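Local atomic coordinates of putative pyridoxal phosphate-dependent transferase (Clostridium difficile, PDB entry 4DQ6), a protein that binds pyridoxal-5'-phosphate and belongs to the class I and II aminotransferase family. Residues R14-M25 against P36-F44. Numbering follows the deposited sequence. Where two conformers were deposited one is given.
Sequences RSNNFSSKWSEM and PMWVADMDF
Lys21 runs fully extended across the loop 36-44, with CG anti to its backbone N (chi1 -174°), and its ammonium lands between Asp43 OD2, 2.7 Å from NZ in a salt bridge, and the carbonyl O of Asp41. Arg14 grips Asp41 end-on, NH1 to OD1 (2.9 Å) and NH2 to OD2 (3.0 Å), both bonds nearly straight although the guanidinium and carboxylate planes lie 50° apart. Asp43 OD1, in the conformer given, has two donors: Trp22 NE1, on its syn side at 2.7 Å, and the longer bond from Arg14 NH1, from above the carboxylate plane. These four charged residues form a buried salt-bridge network joining the N-terminal segment to the loop and bordering the second subunit, whose Tyr65 N also bonds Asp41 OD2. Packing is tight beside it, where Pro36 CG sits over the six-membered ring of Trp22, 3.6 Å from its centroid, in a CH-pi contact. Trp38 NE1 donates to Lys21 O (2.9 Å), on a lone pair in the carbonyl plane, while Met25 SD meets the indole obliquely. Contact is looser at Glu24, whose CB stays 4.4 Å from Trp38 CH2 and whose carboxylate is bound by Thr67 and Arg272 of the second subunit. The segment with helix 20-23 thus packs on the loop between strand 35-36 and helix 48-58, with helix 376-390 touching Trp22 and Asp43 through Met378.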
ATOM      1  N   ARG A  14      19.473  -7.746  13.266  1.00 31.11           N
ATOM      2  CA  ARG A  14      18.227  -7.756  12.523  1.00 26.64           C
ATOM      3  C   ARG A  14      18.046  -9.038  11.749  1.00 28.47           C
ATOM      4  O   ARG A  14      17.184  -9.119  10.875  1.00 26.39           O
ATOM      5  CB  ARG A  14      18.198  -6.575  11.596  1.00 23.64           C
ATOM      6  CG  ARG A  14      17.986  -5.241  12.246  1.00 20.85           C
ATOM      7  CD  ARG A  14      18.159  -4.158  11.218  1.00 19.76           C
ATOM      8  NE  ARG A  14      16.948  -3.966  10.416  1.00 18.57           N
ATOM      9  CZ  ARG A  14      16.879  -3.187   9.335  1.00 17.35           C
ATOM     10  NH1 ARG A  14      17.982  -2.596   8.889  1.00 18.02           N
ATOM     11  NH2 ARG A  14      15.733  -3.017   8.669  1.00 16.48           N
ATOM     12  N   SER A  15      18.806 -10.079  12.109  1.00 29.77           N
ATOM     13  CA  SER A  15      18.671 -11.378  11.454  1.00 30.73           C
ATOM     14  C   SER A  15      17.247 -11.951  11.587  1.00 28.06           C
ATOM     15  O   SER A  15      16.886 -12.762  10.751  1.00 29.61           O
ATOM     16  CB  SER A  15      19.689 -12.378  12.049  1.00 34.92           C
ATOM     17  OG  SER A  15      19.232 -12.738  13.341  1.00 38.92           O
ATOM     18  N   ASN A  16      16.492 -11.591  12.646  1.00 27.07           N
ATOM     19  CA  ASN A  16      15.121 -12.019  12.969  0.50 27.18           C
ATOM     20  C   ASN A  16      14.007 -11.035  12.546  1.00 25.68           C
ATOM     21  O   ASN A  16      12.826 -11.250  12.831  1.00 26.29           O
ATOM     22  CB  ASN A  16      14.989 -12.244  14.503  0.50 29.10           C
ATOM     23  CG  ASN A  16      15.033 -10.941  15.353  0.50 29.55           C
ATOM     24  OD1 ASN A  16      15.574  -9.902  14.946  0.50 29.37           O
ATOM     25  ND2 ASN A  16      14.495 -11.026  16.586  0.50 30.99           N
ATOM     26  N   ASN A  17      14.427  -9.917  11.969  1.00 23.19           N
ATOM     27  CA  ASN A  17      13.608  -8.694  11.780  1.00 20.20           C
ATOM     28  C   ASN A  17      13.011  -8.606  10.348  1.00 19.51           C
ATOM     29  O   ASN A  17      12.529  -7.530  10.005  1.00 18.38           O
ATOM     30  CB  ASN A  17      14.558  -7.510  12.133  1.00 19.51           C
ATOM     31  CG  ASN A  17      13.960  -6.118  12.078  1.00 18.06           C
ATOM     32  OD1 ASN A  17      14.534  -5.228  11.414  1.00 18.38           O
ATOM     33  ND2 ASN A  17      12.885  -5.858  12.811  1.00 17.65           N
ATOM     34  N   PHE A  18      13.069  -9.696   9.549  1.00 19.36           N
ATOM     35  CA  PHE A  18      12.407  -9.702   8.248  1.00 19.47           C
ATOM     36  C   PHE A  18      12.873  -8.507   7.419  1.00 18.67           C
ATOM     37  O   PHE A  18      12.094  -7.813   6.733  1.00 18.24           O
ATOM     38  CB  PHE A  18      10.863  -9.646   8.423  1.00 20.96           C
ATOM     39  CG  PHE A  18      10.297 -10.717   9.367  1.00 22.31           C
ATOM     40  CD1 PHE A  18      10.142 -11.998   8.906  1.00 24.79           C
ATOM     41  CD2 PHE A  18       9.966 -10.430  10.684  1.00 25.21           C
ATOM     42  CE1 PHE A  18       9.631 -12.996   9.724  1.00 25.91           C
ATOM     43  CE2 PHE A  18       9.467 -11.425  11.538  1.00 26.00           C
ATOM     44  CZ  PHE A  18       9.295 -12.717  11.047  1.00 26.44           C
ATOM     45  N   SER A  19      14.188  -8.269   7.446  1.00 17.50           N
ATOM     46  CA  SER A  19      14.791  -7.098   6.880  1.00 16.45           C
ATOM     47  C   SER A  19      15.359  -7.410   5.500  1.00 16.17           C
ATOM     48  O   SER A  19      16.167  -8.317   5.366  1.00 16.52           O
ATOM     49  CB  SER A  19      15.964  -6.635   7.753  1.00 16.60           C
ATOM     50  OG  SER A  19      16.782  -5.673   7.065  1.00 17.17           O
ATOM     51  N   SER A  20      14.919  -6.689   4.481  1.00 15.78           N
ATOM     52  CA  SER A  20      15.504  -6.887   3.150  1.00 16.56           C
ATOM     53  C   SER A  20      17.008  -6.550   3.107  1.00 16.49           C
ATOM     54  O   SER A  20      17.776  -7.260   2.496  1.00 16.33           O
ATOM     55  CB  SER A  20      14.755  -6.104   2.103  1.00 17.33           C
ATOM     56  OG  SER A  20      14.784  -4.732   2.382  1.00 19.49           O
ATOM     57  N   LYS A  21      17.403  -5.534   3.875  1.00 16.51           N
ATOM     58  CA  LYS A  21      18.813  -5.171   3.973  1.00 16.25           C
ATOM     59  C   LYS A  21      19.684  -6.371   4.428  1.00 17.12           C
ATOM     60  O   LYS A  21      20.779  -6.619   3.894  1.00 17.86           O
ATOM     61  CB  LYS A  21      18.977  -3.992   4.934  1.00 17.70           C
ATOM     62  CG  LYS A  21      20.394  -3.418   5.030  1.00 17.80           C
ATOM     63  CD  LYS A  21      20.384  -2.258   6.064  1.00 18.58           C
ATOM     64  CE  LYS A  21      21.668  -1.435   6.095  1.00 19.12           C
ATOM     65  NZ  LYS A  21      21.556  -0.326   7.116  1.00 20.67           N
ATOM     66  N   TRP A  22      19.199  -7.091   5.420  1.00 18.30           N
ATOM     67  CA  TRP A  22      19.928  -8.244   5.974  1.00 19.70           C
ATOM     68  C   TRP A  22      19.641  -9.580   5.329  1.00 20.18           C
ATOM     69  O   TRP A  22      20.438 -10.523   5.493  1.00 22.25           O
ATOM     70  CB  TRP A  22      19.650  -8.317   7.471  1.00 19.85           C
ATOM     71  CG  TRP A  22      20.366  -7.256   8.242  1.00 20.20           C
ATOM     72  CD1 TRP A  22      19.999  -5.928   8.466  1.00 20.51           C
ATOM     73  CD2 TRP A  22      21.662  -7.390   8.885  1.00 22.63           C
ATOM     74  NE1 TRP A  22      20.958  -5.268   9.221  1.00 19.75           N
ATOM     75  CE2 TRP A  22      21.957  -6.105   9.508  1.00 22.04           C
ATOM     76  CE3 TRP A  22      22.586  -8.422   8.999  1.00 27.54           C
ATOM     77  CZ2 TRP A  22      23.118  -5.890  10.216  1.00 24.16           C
ATOM     78  CZ3 TRP A  22      23.781  -8.172   9.687  1.00 27.92           C
ATOM     79  CH2 TRP A  22      24.037  -6.923  10.263  1.00 26.30           C
ATOM     80  N   SER A  23      18.542  -9.689   4.578  1.00 19.95           N
ATOM     81  CA  SER A  23      18.004 -10.957   4.079  1.00 22.16           C
ATOM     82  C   SER A  23      17.930 -11.133   2.565  1.00 21.68           C
ATOM     83  O   SER A  23      17.770 -12.246   2.097  1.00 23.69           O
ATOM     84  CB  SER A  23      16.591 -11.147   4.631  1.00 23.05           C
ATOM     85  OG  SER A  23      16.701 -11.267   6.034  1.00 27.21           O
ATOM     86  N   GLU A  24      18.015 -10.053   1.810  1.00 20.52           N
ATOM     87  CA  GLU A  24      17.932 -10.099   0.342  1.00 21.93           C
ATOM     88  C   GLU A  24      19.260  -9.872  -0.394  1.00 24.82           C
ATOM     89  O   GLU A  24      19.292  -9.614  -1.602  1.00 26.34           O
ATOM     90  CB  GLU A  24      16.895  -9.072  -0.171  1.00 22.55           C
ATOM     91  CG  GLU A  24      15.508  -9.552   0.094  1.00 23.06           C
ATOM     92  CD  GLU A  24      14.372  -8.634  -0.400  1.00 23.40           C
ATOM     93  OE1 GLU A  24      14.576  -7.768  -1.287  1.00 25.16           O
ATOM     94  OE2 GLU A  24      13.252  -8.821   0.110  1.00 22.13           O
ATOM     95  N   MET A  25      20.383 -10.032   0.287  1.00 24.67           N
ATOM     96  CA  MET A  25      21.630  -9.873  -0.436  1.00 26.50           C
ATOM     97  C   MET A  25      21.924 -11.007  -1.421  1.00 29.24           C
ATOM     98  O   MET A  25      22.628 -10.771  -2.400  1.00 29.87           O
ATOM     99  CB  MET A  25      22.795  -9.687   0.540  1.00 25.34           C
ATOM    100  CG  MET A  25      22.773  -8.328   1.193  1.00 24.76           C
ATOM    101  SD  MET A  25      23.974  -8.125   2.478  1.00 22.96           S
ATOM    102  CE  MET A  25      23.301  -9.206   3.739  1.00 22.64           C
ATOM    103  N   PRO A  36      25.955  -5.719   5.642  1.00 18.89           N
ATOM    104  CA  PRO A  36      25.142  -4.887   4.729  1.00 18.86           C
ATOM    105  C   PRO A  36      25.284  -3.390   4.984  1.00 18.71           C
ATOM    106  O   PRO A  36      25.022  -2.899   6.080  1.00 20.45           O
ATOM    107  CB  PRO A  36      23.717  -5.364   5.044  1.00 18.98           C
ATOM    108  CG  PRO A  36      23.796  -5.715   6.473  1.00 19.47           C
ATOM    109  CD  PRO A  36      25.133  -6.335   6.696  1.00 19.92           C
ATOM    110  N   MET A  37      25.644  -2.643   3.948  1.00 18.00           N
ATOM    111  CA  MET A  37      25.724  -1.199   4.030  1.00 16.72           C
ATOM    112  C   MET A  37      25.094  -0.580   2.794  1.00 17.10           C
ATOM    113  O   MET A  37      25.581   0.468   2.291  1.00 17.95           O
ATOM    114  CB  MET A  37      27.193  -0.754   4.104  1.00 18.17           C
ATOM    115  CG  MET A  37      27.994  -1.374   5.237  1.00 18.16           C
ATOM    116  SD  MET A  37      27.552  -0.819   6.893  1.00 19.47           S
ATOM    117  CE  MET A  37      28.317   0.818   6.957  1.00 18.07           C
ATOM    118  N   TRP A  38      24.044  -1.211   2.320  1.00 16.12           N
ATOM    119  CA  TRP A  38      23.553  -0.903   0.971  1.00 17.29           C
ATOM    120  C   TRP A  38      22.219  -0.200   1.066  1.00 19.33           C
ATOM    121  O   TRP A  38      22.160   1.045   1.128  1.00 20.34           O
ATOM    122  CB  TRP A  38      23.603  -2.175   0.082  1.00 18.00           C
ATOM    123  CG  TRP A  38      22.745  -3.352   0.547  1.00 17.69           C
ATOM    124  CD1 TRP A  38      22.853  -4.101   1.732  1.00 17.69           C
ATOM    125  CD2 TRP A  38      21.660  -3.984  -0.199  1.00 18.49           C
ATOM    126  NE1 TRP A  38      21.902  -5.075   1.776  1.00 17.77           N
ATOM    127  CE2 TRP A  38      21.169  -5.071   0.633  1.00 18.82           C
ATOM    128  CE3 TRP A  38      21.039  -3.745  -1.434  1.00 19.92           C
ATOM    129  CZ2 TRP A  38      20.124  -5.883   0.251  1.00 19.10           C
ATOM    130  CZ3 TRP A  38      19.970  -4.562  -1.806  1.00 20.63           C
ATOM    131  CH2 TRP A  38      19.536  -5.636  -0.994  1.00 19.46           C
ATOM    132  N   VAL A  39      21.139  -0.963   1.177  1.00 18.16           N
ATOM    133  CA  VAL A  39      19.760  -0.427   1.263  1.00 20.02           C
ATOM    134  C   VAL A  39      19.647   0.730   2.259  1.00 17.18           C
ATOM    135  O   VAL A  39      20.101   0.609   3.421  1.00 15.24           O
ATOM    136  CB  VAL A  39      18.830  -1.589   1.732  1.00 22.13           C
ATOM    137  CG1 VAL A  39      17.570  -1.076   2.476  1.00 27.14           C
ATOM    138  CG2 VAL A  39      18.510  -2.507   0.555  1.00 26.14           C
ATOM    139  N   ALA A  40      18.958   1.804   1.900  1.00 15.26           N
ATOM    140  CA  ALA A  40      18.739   2.968   2.766  1.00 14.87           C
ATOM    141  C   ALA A  40      17.589   2.766   3.756  1.00 15.07           C
ATOM    142  O   ALA A  40      16.517   3.366   3.643  1.00 15.41           O
ATOM    143  CB  ALA A  40      18.494   4.221   1.865  1.00 14.61           C
ATOM    144  N   ASP A  41      17.860   1.944   4.767  1.00 14.98           N
ATOM    145  CA  ASP A  41      17.159   2.033   6.051  1.00 15.40           C
ATOM    146  C   ASP A  41      18.251   1.957   7.091  1.00 15.14           C
ATOM    147  O   ASP A  41      19.398   1.700   6.783  1.00 17.14           O
ATOM    148  CB  ASP A  41      15.990   1.036   6.231  1.00 16.45           C
ATOM    149  CG  ASP A  41      16.403  -0.399   6.389  1.00 17.19           C
ATOM    150  OD1 ASP A  41      17.583  -0.698   6.690  1.00 17.54           O
ATOM    151  OD2 ASP A  41      15.514  -1.287   6.250  1.00 16.94           O
ATOM    152  N   MET A  42      17.894   2.198   8.339  1.00 14.35           N
ATOM    153  CA  MET A  42      18.910   2.350   9.346  1.00 14.94           C
ATOM    154  C   MET A  42      18.991   1.133  10.233  1.00 15.82           C
ATOM    155  O   MET A  42      17.968   0.469  10.497  1.00 17.44           O
ATOM    156  CB  MET A  42      18.580   3.553  10.245  1.00 14.61           C
ATOM    157  CG  MET A  42      18.161   4.864   9.573  1.00 14.81           C
ATOM    158  SD  MET A  42      17.921   6.055  10.980  1.00 14.68           S
ATOM    159  CE  MET A  42      17.292   7.458  10.017  1.00 15.27           C
ATOM    160  N   ASP A  43      20.164   0.857  10.783  1.00 16.27           N
ATOM    161  CA  ASP A  43      20.295  -0.185  11.824  1.00 17.83           C
ATOM    162  C   ASP A  43      20.224   0.436  13.210  1.00 18.94           C
ATOM    163  O   ASP A  43      21.060   0.168  14.141  1.00 22.01           O
ATOM    164  CB  ASP A  43      21.582  -0.952  11.662  1.00 18.88           C
ATOM    165  CG  ASP A  43      21.561  -1.856  10.445  0.50 19.91           C
ATOM    166  OD1 ASP A  43      20.841  -2.879  10.465  0.50 20.91           O
ATOM    167  OD2 ASP A  43      22.271  -1.562   9.466  0.50 19.38           O
ATOM    168  N   PHE A  44      19.197   1.240  13.352  1.00 17.77           N
ATOM    169  CA  PHE A  44      18.847   1.856  14.603  1.00 18.18           C
ATOM    170  C   PHE A  44      17.387   1.590  14.960  1.00 17.75           C
ATOM    171  O   PHE A  44      16.559   1.482  14.140  1.00 18.10           O
ATOM    172  CB  PHE A  44      19.011   3.349  14.561  1.00 17.03           C
ATOM    173  CG  PHE A  44      20.401   3.821  14.365  1.00 17.11           C
ATOM    174  CD1 PHE A  44      21.481   3.319  15.075  1.00 17.37           C
ATOM    175  CD2 PHE A  44      20.611   4.839  13.488  1.00 15.44           C
ATOM    176  CE1 PHE A  44      22.766   3.798  14.818  1.00 17.11           C
ATOM    177  CE2 PHE A  44      21.865   5.369  13.252  1.00 16.46           C
ATOM    178  CZ  PHE A  44      22.962   4.808  13.913  1.00 16.74           C
TER
HETATM  179  O   HOH W   1      15.577  -3.891   5.525  1.00 17.85           O